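Local coordinates for protein PnpC (Pseudomonas putida, PDB 3N9T) that probably cleaves the aromatic ring of hydroxyquinol between neighbouring hydroxyl-bearing carbons, as an intradiol dioxygenase that uses ferric iron, at residues H40-V43 with S44-L48; D89-N92 with H93-S96; E204-A208 with A209-A213; D244-V248 with F249-G253. All blocks are in the same frame, centred on the assembly; numbering follows the deposited sequence.

Contact 1 of 4, residues H40-V43 with S44-L48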
loop_
_atom_site.group_PDB
_atom_site.type_symbol
_atom_site.label_atom_id
_atom_site.label_comp_id
_atom_site.label_asym_id
_atom_site.label_seq_id
_atom_site.Cartn_x
_atom_site.Cartn_y
_atom_site.Cartn_z
ATOM N N HIS A 40 3.634 9.308 -5.917
ATOM C CA HIS A 40 3.552 9.902 -7.232
ATOM C C HIS A 40 4.935 9.959 -7.914
ATOM O O HIS A 40 4.994 9.730 -9.105
ATOM C CB HIS A 40 2.982 11.341 -7.194
ATOM C CG HIS A 40 1.488 11.388 -7.051
ATOM N ND1 HIS A 40 0.686 12.105 -7.918
ATOM C CD2 HIS A 40 0.648 10.769 -6.187
ATOM C CE1 HIS A 40 -0.579 11.969 -7.555
ATOM N NE2 HIS A 40 -0.625 11.160 -6.512
ATOM N N ASP A 41 6.010 10.214 -7.158
ATOM C CA ASP A 41 7.354 10.167 -7.758
ATOM C C ASP A 41 7.718 8.749 -8.238
ATOM O O ASP A 41 8.356 8.563 -9.268
ATOM C CB ASP A 41 8.409 10.668 -6.788
ATOM C CG ASP A 41 8.427 12.229 -6.687
ATOM O OD1 ASP A 41 7.780 12.919 -7.511
ATOM O OD2 ASP A 41 9.095 12.726 -5.769
ATOM N N PHE A 42 7.361 7.755 -7.454
ATOM C CA PHE A 42 7.504 6.381 -7.906
ATOM C C PHE A 42 6.760 6.076 -9.230
ATOM O O PHE A 42 7.340 5.511 -10.218
ATOM C CB PHE A 42 7.045 5.446 -6.782
ATOM C CG PHE A 42 6.617 4.103 -7.272
ATOM C CD1 PHE A 42 7.569 3.206 -7.835
ATOM C CD2 PHE A 42 5.291 3.708 -7.160
ATOM C CE1 PHE A 42 7.161 1.970 -8.284
ATOM C CE2 PHE A 42 4.886 2.490 -7.655
ATOM C CZ PHE A 42 5.833 1.605 -8.180
ATOM N N VAL A 43 5.478 6.386 -9.248
ATOM C CA VAL A 43 4.662 6.118 -10.447
ATOM C C VAL A 43 5.272 6.865 -11.684
ATOM O O VAL A 43 5.368 6.321 -12.768
ATOM C CB VAL A 43 3.224 6.548 -10.200
ATOM C CG1 VAL A 43 2.400 6.551 -11.489
ATOM C CG2 VAL A 43 2.551 5.601 -9.193
ATOM N N SER A 44 5.667 8.098 -11.485
ATOM C CA SER A 44 6.283 8.915 -12.548
ATOM C C SER A 44 7.633 8.366 -13.001
ATOM O O SER A 44 7.909 8.362 -14.203
ATOM C CB SER A 44 6.508 10.321 -12.019
ATOM O OG SER A 44 5.259 10.937 -12.057
ATOM N N GLU A 45 8.493 7.995 -12.026
ATOM C CA GLU A 45 9.823 7.438 -12.306
ATOM C C GLU A 45 9.755 6.239 -13.238
ATOM O O GLU A 45 10.487 6.148 -14.238
ATOM C CB GLU A 45 10.532 6.975 -11.004
ATOM C CG GLU A 45 11.928 6.422 -11.302
ATOM C CD GLU A 45 12.816 6.325 -10.082
ATOM O OE1 GLU A 45 12.687 5.393 -9.292
ATOM O OE2 GLU A 45 13.663 7.210 -9.918
ATOM N N VAL A 46 8.915 5.282 -12.889
ATOM C CA VAL A 46 8.855 4.052 -13.647
ATOM C C VAL A 46 7.861 4.111 -14.848
ATOM O O VAL A 46 7.829 3.172 -15.663
ATOM C CB VAL A 46 8.518 2.758 -12.744
ATOM C CG1 VAL A 46 9.550 2.575 -11.631
ATOM C CG2 VAL A 46 7.061 2.815 -12.192
ATOM N N GLU A 47 7.016 5.155 -14.871
ATOM C CA GLU A 47 5.957 5.335 -15.900
ATOM C C GLU A 47 5.052 4.146 -15.881
ATOM O O GLU A 47 4.903 3.419 -16.863
ATOM C CB GLU A 47 6.600 5.626 -17.265
ATOM C CG GLU A 47 7.369 6.942 -17.138
ATOM C CD GLU A 47 7.839 7.537 -18.454
ATOM O OE1 GLU A 47 8.049 6.799 -19.399
ATOM O OE2 GLU A 47 7.997 8.755 -18.522
ATOM N N LEU A 48 4.500 3.879 -14.692
ATOM C CA LEU A 48 3.632 2.738 -14.475
ATOM C C LEU A 48 2.510 2.650 -15.533
ATOM O O LEU A 48 1.838 3.670 -15.824
ATOM C CB LEU A 48 2.972 2.878 -13.052
ATOM C CG LEU A 48 2.509 1.584 -12.380
ATOM C CD1 LEU A 48 3.761 0.812 -11.965
ATOM C CD2 LEU A 48 1.700 1.926 -11.120
#
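The carbonyl of Val43 closes a Schellman motif: its O accepts the N-H of Leu48 at 3.2 Å, with the donor in the carbonyl plane, and also takes a weak, bent bond from Glu47 N. Glu47 is the C-prime residue, its positive phi (58°) turning the chain out of helix 26-46, while a weak bond from Glu47 N to Ser44 O completes the motif. In the turn before it the pattern is still alpha-helical, with Ser44 N on His40 O, Glu45 N on Asp41 O at 2.8 Å and Val46 N on Phe42 O at 3.1 Å. The reversal carries Leu48 back over the last turn, and Leu48 CB lies 4.0 Å from CG1 of Val43. Phe42 holds its CG anti to the backbone N (chi1 157°), which swings the ring out from the helix, to where its CE1 is met by Val46 CG2 from the next turn, at 4.0 Å. Leu48 CD1 comes more loosely to within 4.4 Å of Phe42 CZ; both methyls approach the ring obliquely. The same ring borders the bound phospholipid. The polar ends turn elsewhere: Glu45 OE1 bonds Ser34 of the second subunit, Glu47 OE2 forms a salt bridge with Arg94 of that subunit, and His40 ND1 bonds Ser13. The chemistry thus divides in two: methyls of Val46 and Leu48 gather round the Phe42 ring that borders the lipid, while the charged ends of Glu45 and Glu47 are spent on the dimer interface.

Contact 2 of 4, residues D89-N92 with H93-S96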
loop_
_atom_site.group_PDB
_atom_site.type_symbol
_atom_site.label_atom_id
_atom_site.label_comp_id
_atom_site.label_asym_id
_atom_site.label_seq_id
_atom_site.Cartn_x
_atom_site.Cartn_y
_atom_site.Cartn_z
ATOM N N ASP A 89 12.026 -0.227 12.950
ATOM C CA ASP A 89 12.585 -0.596 14.250
ATOM C C ASP A 89 13.906 0.200 14.459
ATOM O O ASP A 89 14.165 0.728 15.542
ATOM C CB ASP A 89 12.946 -2.093 14.256
ATOM C CG ASP A 89 13.731 -2.455 15.540
ATOM O OD1 ASP A 89 13.104 -2.364 16.612
ATOM O OD2 ASP A 89 14.933 -2.740 15.464
ATOM N N ALA A 90 14.734 0.315 13.412
ATOM C CA ALA A 90 16.037 1.029 13.595
ATOM C C ALA A 90 15.819 2.491 13.901
ATOM O O ALA A 90 16.441 3.061 14.827
ATOM C CB ALA A 90 16.947 0.868 12.284
ATOM N N ILE A 91 14.887 3.099 13.160
ATOM C CA ILE A 91 14.612 4.547 13.308
ATOM C C ILE A 91 14.175 4.894 14.708
ATOM O O ILE A 91 14.521 5.944 15.217
ATOM C CB ILE A 91 13.552 5.041 12.316
ATOM C CG1 ILE A 91 14.110 4.940 10.902
ATOM C CG2 ILE A 91 12.980 6.449 12.689
ATOM C CD1 ILE A 91 13.015 5.297 9.851
ATOM N N ASN A 92 13.406 4.013 15.303
ATOM C CA ASN A 92 12.922 4.212 16.620
ATOM C C ASN A 92 13.832 3.665 17.754
ATOM O O ASN A 92 13.432 3.666 18.930
ATOM C CB ASN A 92 11.520 3.654 16.683
ATOM C CG ASN A 92 10.564 4.487 15.783
ATOM O OD1 ASN A 92 10.262 5.630 16.101
ATOM N ND2 ASN A 92 10.205 3.956 14.619
ATOM N N HIS A 93 15.003 3.158 17.410
ATOM C CA HIS A 93 15.913 2.617 18.451
ATOM C C HIS A 93 17.328 3.023 18.110
ATOM O O HIS A 93 18.240 2.185 17.942
ATOM C CB HIS A 93 15.783 1.103 18.567
ATOM C CG HIS A 93 14.404 0.633 18.935
ATOM N ND1 HIS A 93 13.977 0.507 20.251
ATOM C CD2 HIS A 93 13.374 0.202 18.164
ATOM C CE1 HIS A 93 12.733 0.058 20.271
ATOM N NE2 HIS A 93 12.341 -0.137 19.018
ATOM N N ARG A 94 17.516 4.319 17.896
ATOM C CA ARG A 94 18.824 4.759 17.429
ATOM C C ARG A 94 19.746 4.797 18.642
ATOM O O ARG A 94 19.264 5.130 19.725
ATOM C CB ARG A 94 18.726 6.122 16.739
ATOM C CG ARG A 94 18.010 6.029 15.412
ATOM C CD ARG A 94 17.579 7.452 14.915
ATOM N NE ARG A 94 17.458 7.417 13.457
ATOM C CZ ARG A 94 16.820 8.344 12.753
ATOM N NH1 ARG A 94 16.291 9.381 13.369
ATOM N NH2 ARG A 94 16.742 8.229 11.444
ATOM N N GLN A 95 21.013 4.383 18.460
ATOM C CA GLN A 95 21.983 4.216 19.579
ATOM C C GLN A 95 23.379 4.687 19.157
ATOM O O GLN A 95 23.799 4.443 18.020
ATOM C CB GLN A 95 22.083 2.738 19.998
ATOM C CG GLN A 95 20.769 2.072 20.504
ATOM C CD GLN A 95 20.824 0.532 20.516
ATOM O OE1 GLN A 95 21.523 -0.102 19.707
ATOM N NE2 GLN A 95 20.072 -0.060 21.414
ATOM N N SER A 96 24.090 5.371 20.059
ATOM C CA SER A 96 25.457 5.860 19.768
ATOM C C SER A 96 26.493 5.090 20.585
ATOM O O SER A 96 27.706 5.258 20.388
ATOM C CB SER A 96 25.592 7.362 20.030
ATOM O OG SER A 96 24.891 7.707 21.205
HETATM O O HOH W 1 15.374 6.453 18.028
#
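His93 N reaches back three residues to Ala90 O at 3.0 Å, the donor standing well above the carbonyl plane, and this bond closes the turn in which helix 84-91 gives way to loop. One residue on, the backbone no longer bonds directly: a water donates to Ile91 O and accepts from Arg94 N, each at 3.0 Å, and so bridges the opened turn. The imidazole of His93 folds back beside the helix end. Asp89, with CG anti to its own N (chi1 172°), brings its carboxylate to the CD2 side of that ring; the two side chains cross at about a right angle, with carboxylate and ring planes 36° apart. Asn92 O lies over one face of the imidazole. Neither arrangement is a hydrogen bond: OD2 of Asp89 bonds Thr102, and NE2 of His93 bonds Glu50 of the second subunit. Arg94 runs extended from CG to NE alongside Ile91, its CD 3.4 Å from Ile91 O. Ile91 CG2 sits 4.2 Å above the guanidinium plane, over its centre, so that one face of the charged group rests on a methyl. The guanidinium itself is paired across the dimer, with NE in a salt bridge to Glu9 of the second subunit. The arrangement is that of a helix C-terminus unwinding through a water-bridged turn, here within the N-terminal helical region of an intradiol dioxygenase, where it meets the partner subunit.

Contact 3 of 4, residues E204-A208 with A209-A213. With HGX (1-heptadecanoyl-2-tridecanoyl-3-glycerol-phosphonyl choline), chain B.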
loop_
_atom_site.group_PDB
_atom_site.type_symbol
_atom_site.label_atom_id
_atom_site.label_comp_id
_atom_site.label_asym_id
_atom_site.label_seq_id
_atom_site.Cartn_x
_atom_site.Cartn_y
_atom_site.Cartn_z
ATOM N N GLU A 204 4.012 -14.859 -3.759
ATOM C CA GLU A 204 4.028 -14.549 -5.196
ATOM C C GLU A 204 5.046 -13.529 -5.554
ATOM O O GLU A 204 5.756 -13.674 -6.564
ATOM C CB GLU A 204 2.698 -13.991 -5.672
ATOM C CG GLU A 204 1.617 -15.015 -5.837
ATOM C CD GLU A 204 0.263 -14.324 -6.119
ATOM O OE1 GLU A 204 0.247 -13.162 -6.660
ATOM O OE2 GLU A 204 -0.762 -14.926 -5.756
ATOM N N MET A 205 5.103 -12.453 -4.761
ATOM C CA MET A 205 6.116 -11.450 -4.953
ATOM C C MET A 205 7.550 -12.043 -4.824
ATOM O O MET A 205 8.418 -11.765 -5.658
ATOM C CB MET A 205 5.908 -10.318 -3.912
ATOM C CG MET A 205 7.029 -9.195 -3.976
ATOM S SD MET A 205 6.844 -8.142 -2.509
ATOM C CE MET A 205 7.800 -9.206 -1.342
ATOM N N LEU A 206 7.811 -12.823 -3.765
ATOM C CA LEU A 206 9.112 -13.487 -3.604
ATOM C C LEU A 206 9.413 -14.424 -4.796
ATOM O O LEU A 206 10.516 -14.457 -5.274
ATOM C CB LEU A 206 9.197 -14.283 -2.273
ATOM C CG LEU A 206 9.019 -13.410 -0.990
ATOM C CD1 LEU A 206 9.047 -14.278 0.167
ATOM C CD2 LEU A 206 10.107 -12.421 -0.862
ATOM N N ASP A 207 8.426 -15.164 -5.269
ATOM C CA ASP A 207 8.649 -15.967 -6.466
ATOM C C ASP A 207 9.047 -15.183 -7.732
ATOM O O ASP A 207 10.061 -15.473 -8.390
ATOM C CB ASP A 207 7.456 -16.882 -6.725
ATOM C CG ASP A 207 7.791 -17.914 -7.813
ATOM O OD1 ASP A 207 8.682 -18.761 -7.599
ATOM O OD2 ASP A 207 7.228 -17.811 -8.889
ATOM N N ALA A 208 8.307 -14.119 -8.018
ATOM C CA ALA A 208 8.637 -13.216 -9.098
ATOM C C ALA A 208 10.006 -12.587 -8.922
ATOM O O ALA A 208 10.721 -12.350 -9.907
ATOM C CB ALA A 208 7.576 -12.135 -9.220
ATOM N N ALA A 209 10.421 -12.352 -7.666
ATOM C CA ALA A 209 11.725 -11.727 -7.424
ATOM C C ALA A 209 12.916 -12.684 -7.497
ATOM O O ALA A 209 14.068 -12.268 -7.396
ATOM C CB ALA A 209 11.709 -11.053 -5.993
ATOM N N ASN A 210 12.594 -13.955 -7.572
ATOM C CA ASN A 210 13.548 -15.102 -7.417
ATOM C C ASN A 210 14.187 -14.995 -6.015
ATOM O O ASN A 210 15.404 -15.220 -5.834
ATOM C CB ASN A 210 14.599 -15.032 -8.541
ATOM C CG ASN A 210 15.575 -16.202 -8.538
ATOM O OD1 ASN A 210 15.175 -17.381 -8.375
ATOM N ND2 ASN A 210 16.889 -15.880 -8.677
ATOM N N ARG A 211 13.365 -14.649 -5.003
ATOM C CA ARG A 211 13.872 -14.544 -3.624
ATOM C C ARG A 211 13.444 -15.785 -2.923
ATOM O O ARG A 211 12.334 -16.238 -3.120
ATOM C CB ARG A 211 13.242 -13.333 -2.900
ATOM C CG ARG A 211 13.984 -12.045 -3.259
ATOM C CD ARG A 211 13.307 -10.788 -2.682
ATOM N NE ARG A 211 13.247 -10.942 -1.233
ATOM C CZ ARG A 211 12.706 -10.073 -0.422
ATOM N NH1 ARG A 211 12.177 -8.962 -0.935
ATOM N NH2 ARG A 211 12.654 -10.343 0.891
ATOM N N HIS A 212 14.283 -16.290 -2.056
ATOM C CA HIS A 212 13.871 -17.400 -1.217
ATOM C C HIS A 212 13.044 -16.876 0.018
ATOM O O HIS A 212 13.024 -15.670 0.279
ATOM C CB HIS A 212 15.124 -18.205 -0.805
ATOM C CG HIS A 212 15.995 -17.514 0.202
ATOM N ND1 HIS A 212 15.540 -17.153 1.449
ATOM C CD2 HIS A 212 17.297 -17.135 0.151
ATOM C CE1 HIS A 212 16.513 -16.553 2.113
ATOM N NE2 HIS A 212 17.596 -16.549 1.358
ATOM N N ALA A 213 12.378 -17.771 0.734
ATOM C CA ALA A 213 11.565 -17.393 1.875
ATOM C C ALA A 213 12.200 -17.751 3.226
ATOM O O ALA A 213 11.476 -17.861 4.226
ATOM C CB ALA A 213 10.134 -18.021 1.731
HETATM O O11 HGX B . 5.223 -7.135 -13.604
HETATM C C11 HGX B . 4.184 -7.175 -13.021
HETATM C C12 HGX B . 3.543 -5.883 -12.631
HETATM C C13 HGX B . 3.992 -5.479 -11.248
HETATM C C14 HGX B . 3.108 -4.312 -10.902
HETATM C C15 HGX B . 3.458 -3.754 -9.580
HETATM C C16 HGX B . 2.738 -2.453 -9.416
HETATM C C17 HGX B . 2.772 -2.071 -7.959
HETATM C C18 HGX B . 2.457 -0.591 -7.876
HETATM C C19 HGX B . 1.623 -0.282 -6.653
HETATM C C20 HGX B . 0.697 0.874 -7.039
HETATM C C21 HGX B . -0.624 0.396 -7.651
HETATM C C22 HGX B . -1.889 1.076 -7.119
HETATM C C23 HGX B . -1.672 2.044 -5.951
HETATM O O3 HGX B . 3.600 -8.458 -12.730
HETATM C C3 HGX B . 4.318 -9.669 -12.952
HETATM C C2 HGX B . 4.712 -10.372 -11.660
HETATM C C1 HGX B . 5.182 -11.747 -12.041
HETATM O O3P HGX B . 6.446 -11.574 -12.660
HETATM O O2 HGX B . 3.623 -10.570 -10.763
HETATM C C31 HGX B . 3.819 -10.019 -9.416
HETATM O O31 HGX B . 3.867 -10.751 -8.457
HETATM C C32 HGX B . 3.899 -8.589 -9.056
HETATM C C33 HGX B . 3.909 -8.611 -7.523
HETATM C C34 HGX B . 3.339 -7.306 -7.036
HETATM C C35 HGX B . 4.156 -6.650 -5.952
HETATM C C36 HGX B . 3.404 -5.444 -5.513
HETATM C C37 HGX B . 3.865 -5.128 -4.103
HETATM C C38 HGX B . 3.279 -3.780 -3.796
HETATM C C39 HGX B . 3.144 -3.586 -2.299
HETATM C C40 HGX B . 3.718 -2.258 -1.831
HETATM C C42 HGX B . 2.702 -1.115 -1.833
HETATM C C43 HGX B . 2.397 -0.545 -0.435
HETATM C C44 HGX B . 3.530 -0.704 0.584
HETATM C C45 HGX B . 3.009 -1.434 1.818
HETATM C C46 HGX B . 4.080 -2.242 2.577
HETATM C C47 HGX B . 4.109 -1.826 4.043
HETATM C C48 HGX B . 2.951 -2.561 4.686
HETATM O O1 HGX B . 5.993 -13.735 -13.842
HETATM P P1 HGX B . 6.734 -12.403 -14.000
HETATM O O4 HGX B . 6.389 -11.466 -15.144
HETATM O O5 HGX B . 8.344 -12.673 -13.935
HETATM C C4 HGX B . 8.994 -13.477 -14.944
HETATM C C5 HGX B . 9.582 -14.778 -14.377
HETATM N N1 HGX B . 8.745 -16.013 -14.457
HETATM C C6 HGX B . 9.651 -17.171 -14.606
HETATM C C7 HGX B . 7.781 -16.031 -15.587
HETATM C C8 HGX B . 8.019 -16.180 -13.182
#
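Leu206 and Arg211 are brought together by matching first torsions: each has its CG anti to the carbonyl carbon (chi1 -60° and -82°), and a bend at chi3 of Arg211 (58°) lays the guanidinium across the leucine. Leu206 CD2 stands 3.4 Å above the guanidinium plane, over its centre, and is 3.5 Å from both NE and CZ of Arg211. The other methyl, CD1, touches Ala213 CB at 4.2 Å. The backbone supplies the frame for this fold-back. Asn210 has positive phi and ends the helix in a Schellman motif, Arg211 N bonding Leu206 O at 2.9 Å and Asn210 N bonding Asp207 O at 3.1 Å from above the carbonyl plane. Ala209 N is held by Met205 O and, weakly, by Leu206 O. On another side of the helix Ala208 CB approaches the phospholipid, 3.7 Å from its phosphate-ester oxygen O3P. The guanidinium is also engaged beyond the turn: NH1 bonds Thr81 O, and Phe20 of the second subunit makes a cation-pi contact. Replacing Arg211 with an alanine would probably leave Leu206 CD2 without its flat cover, Thr81 O without its donor and the ring of Phe20 of the second subunit without its cationic partner. The turn joins helix 201-209 to strand 214-224, with Met205 packed against Leu78 and Thr81 of helix 74-81 and Ala213 bonded through its backbone to Ile196.

Contact 4 of 4, residues D244-V248 with F249-G253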
loop_
_atom_site.group_PDB
_atom_site.type_symbol
_atom_site.label_atom_id
_atom_site.label_comp_id
_atom_site.label_asym_id
_atom_site.label_seq_id
_atom_site.Cartn_x
_atom_site.Cartn_y
_atom_site.Cartn_z
ATOM N N ASP A 244 23.262 -13.908 5.057
ATOM C CA ASP A 244 23.451 -12.759 4.171
ATOM C C ASP A 244 22.213 -12.536 3.326
ATOM O O ASP A 244 22.213 -11.663 2.505
ATOM C CB ASP A 244 24.697 -12.927 3.223
ATOM C CG ASP A 244 26.028 -12.960 4.012
ATOM O OD1 ASP A 244 26.250 -12.027 4.840
ATOM O OD2 ASP A 244 26.862 -13.905 3.851
ATOM N N SER A 245 21.179 -13.356 3.494
ATOM C CA SER A 245 20.048 -13.275 2.608
ATOM C C SER A 245 18.709 -13.456 3.384
ATOM O O SER A 245 17.758 -13.964 2.846
ATOM C CB SER A 245 20.229 -14.313 1.438
ATOM O OG SER A 245 20.077 -15.619 1.959
ATOM N N ASP A 246 18.685 -13.021 4.664
ATOM C CA ASP A 246 17.500 -13.083 5.506
ATOM C C ASP A 246 16.341 -12.475 4.755
ATOM O O ASP A 246 16.410 -11.283 4.345
ATOM C CB ASP A 246 17.750 -12.313 6.824
ATOM C CG ASP A 246 16.563 -12.417 7.829
ATOM O OD1 ASP A 246 15.524 -13.087 7.558
ATOM O OD2 ASP A 246 16.658 -11.816 8.907
ATOM N N ALA A 247 15.276 -13.252 4.592
ATOM C CA ALA A 247 14.093 -12.795 3.857
ATOM C C ALA A 247 13.452 -11.509 4.431
ATOM O O ALA A 247 12.699 -10.808 3.722
ATOM C CB ALA A 247 13.038 -13.889 3.739
ATOM N N VAL A 248 13.720 -11.227 5.711
ATOM C CA VAL A 248 13.091 -10.041 6.306
ATOM C C VAL A 248 14.162 -9.112 6.849
ATOM O O VAL A 248 13.884 -8.238 7.633
ATOM C CB VAL A 248 12.041 -10.413 7.378
ATOM C CG1 VAL A 248 10.965 -11.396 6.835
ATOM C CG2 VAL A 248 12.715 -11.082 8.610
ATOM N N PHE A 249 15.396 -9.334 6.402
ATOM C CA PHE A 249 16.516 -8.461 6.645
ATOM C C PHE A 249 16.757 -8.169 8.155
ATOM O O PHE A 249 17.128 -7.045 8.498
ATOM C CB PHE A 249 16.312 -7.144 5.870
ATOM C CG PHE A 249 15.782 -7.327 4.477
ATOM C CD1 PHE A 249 16.628 -7.774 3.469
ATOM C CD2 PHE A 249 14.446 -7.081 4.181
ATOM C CE1 PHE A 249 16.194 -7.973 2.197
ATOM C CE2 PHE A 249 13.963 -7.298 2.882
ATOM C CZ PHE A 249 14.859 -7.693 1.873
ATOM N N GLY A 250 16.555 -9.181 9.007
ATOM C CA GLY A 250 16.761 -9.069 10.460
ATOM C C GLY A 250 18.232 -9.050 10.937
ATOM O O GLY A 250 18.535 -8.590 12.043
ATOM N N VAL A 251 19.132 -9.605 10.131
ATOM C CA VAL A 251 20.472 -9.935 10.587
ATOM C C VAL A 251 21.255 -8.649 10.606
ATOM O O VAL A 251 21.187 -7.874 9.637
ATOM C CB VAL A 251 21.209 -10.942 9.599
ATOM C CG1 VAL A 251 22.690 -11.259 10.064
ATOM C CG2 VAL A 251 20.433 -12.238 9.466
ATOM N N LYS A 252 21.987 -8.440 11.699
ATOM C CA LYS A 252 23.052 -7.449 11.781
ATOM C C LYS A 252 24.364 -8.139 12.213
ATOM O O LYS A 252 24.324 -9.112 12.939
ATOM C CB LYS A 252 22.666 -6.367 12.780
ATOM C CG LYS A 252 21.360 -5.629 12.384
ATOM C CD LYS A 252 20.892 -4.637 13.496
ATOM C CE LYS A 252 19.599 -3.936 13.035
ATOM N NZ LYS A 252 19.118 -2.955 14.059
ATOM N N GLY A 253 25.510 -7.661 11.722
ATOM C CA GLY A 253 26.824 -8.213 12.064
ATOM C C GLY A 253 27.045 -8.539 13.542
ATOM O O GLY A 253 27.424 -9.653 13.843
#
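Asp246 uses both carboxylate oxygens on the backbone that follows it. OD1 accepts Val248 N at 3.2 Å in a nearly straight bond (175°), forming an Asx turn, and OD2 accepts Gly250 N at 2.6 Å with a more bent N-H. Both donors come from above the carboxylate plane. The Asp246 carbonyl meanwhile takes Phe249 N at 3.0 Å, closing a type I turn from Asp246 to Phe249, so that one residue satisfies three N-H groups. OD2 has a further, charged partner, Arg215 NH2, in a salt bridge that would help keep the carboxylate ionised. With CG anti to the backbone N (chi1 -176°), the carboxylate is swung beneath the turn, and Val251 CG2 covers its CB at 3.8 Å. A valine here would probably leave Val248 N and Gly250 N without acceptors and Arg215 without its counter-charge, freeing the turn to shift. Phe249 adopts positive phi (55°) and folds its ring over the turn, with Asp246 O and Ala247 O over one face; the first is 3.6 Å from CD1 and the second 3.8 Å from CE2. Gly250 suits its place, since a beta carbon there would clash with Asp246 OD2. The loop lies between strands 231-237 and 256-262 and packs on strand 214-224, where Asp246 and Val251 touch Pro216, Ala247 bonds through its backbone to Trp214, and Val248 reaches helix 74-81 at Asp80 and Thr81.

Along the chain the four contacts follow in series. Contacts 1 and 2 end helices 26-46 and 84-91 of the N-terminal helical region, their centres about 30 Å apart; contacts 3 and 4 belong to the dioxygenase region, before strand 214-224 and after strand 231-237 in the chain. Only contacts 3 and 4 touch, where His212 NE2 lies 2.7 Å from Ser245 OG in a probable hydrogen bond. Contact 2 comes within about 4 Å of contact 4 at the nearest atoms. Contacts 1 and 3 contribute to phospholipid pockets, whereas contact 4 lies closer to the iron. All four reach the second subunit, so turns spread over both regions of the chain all take part in the dimer interface.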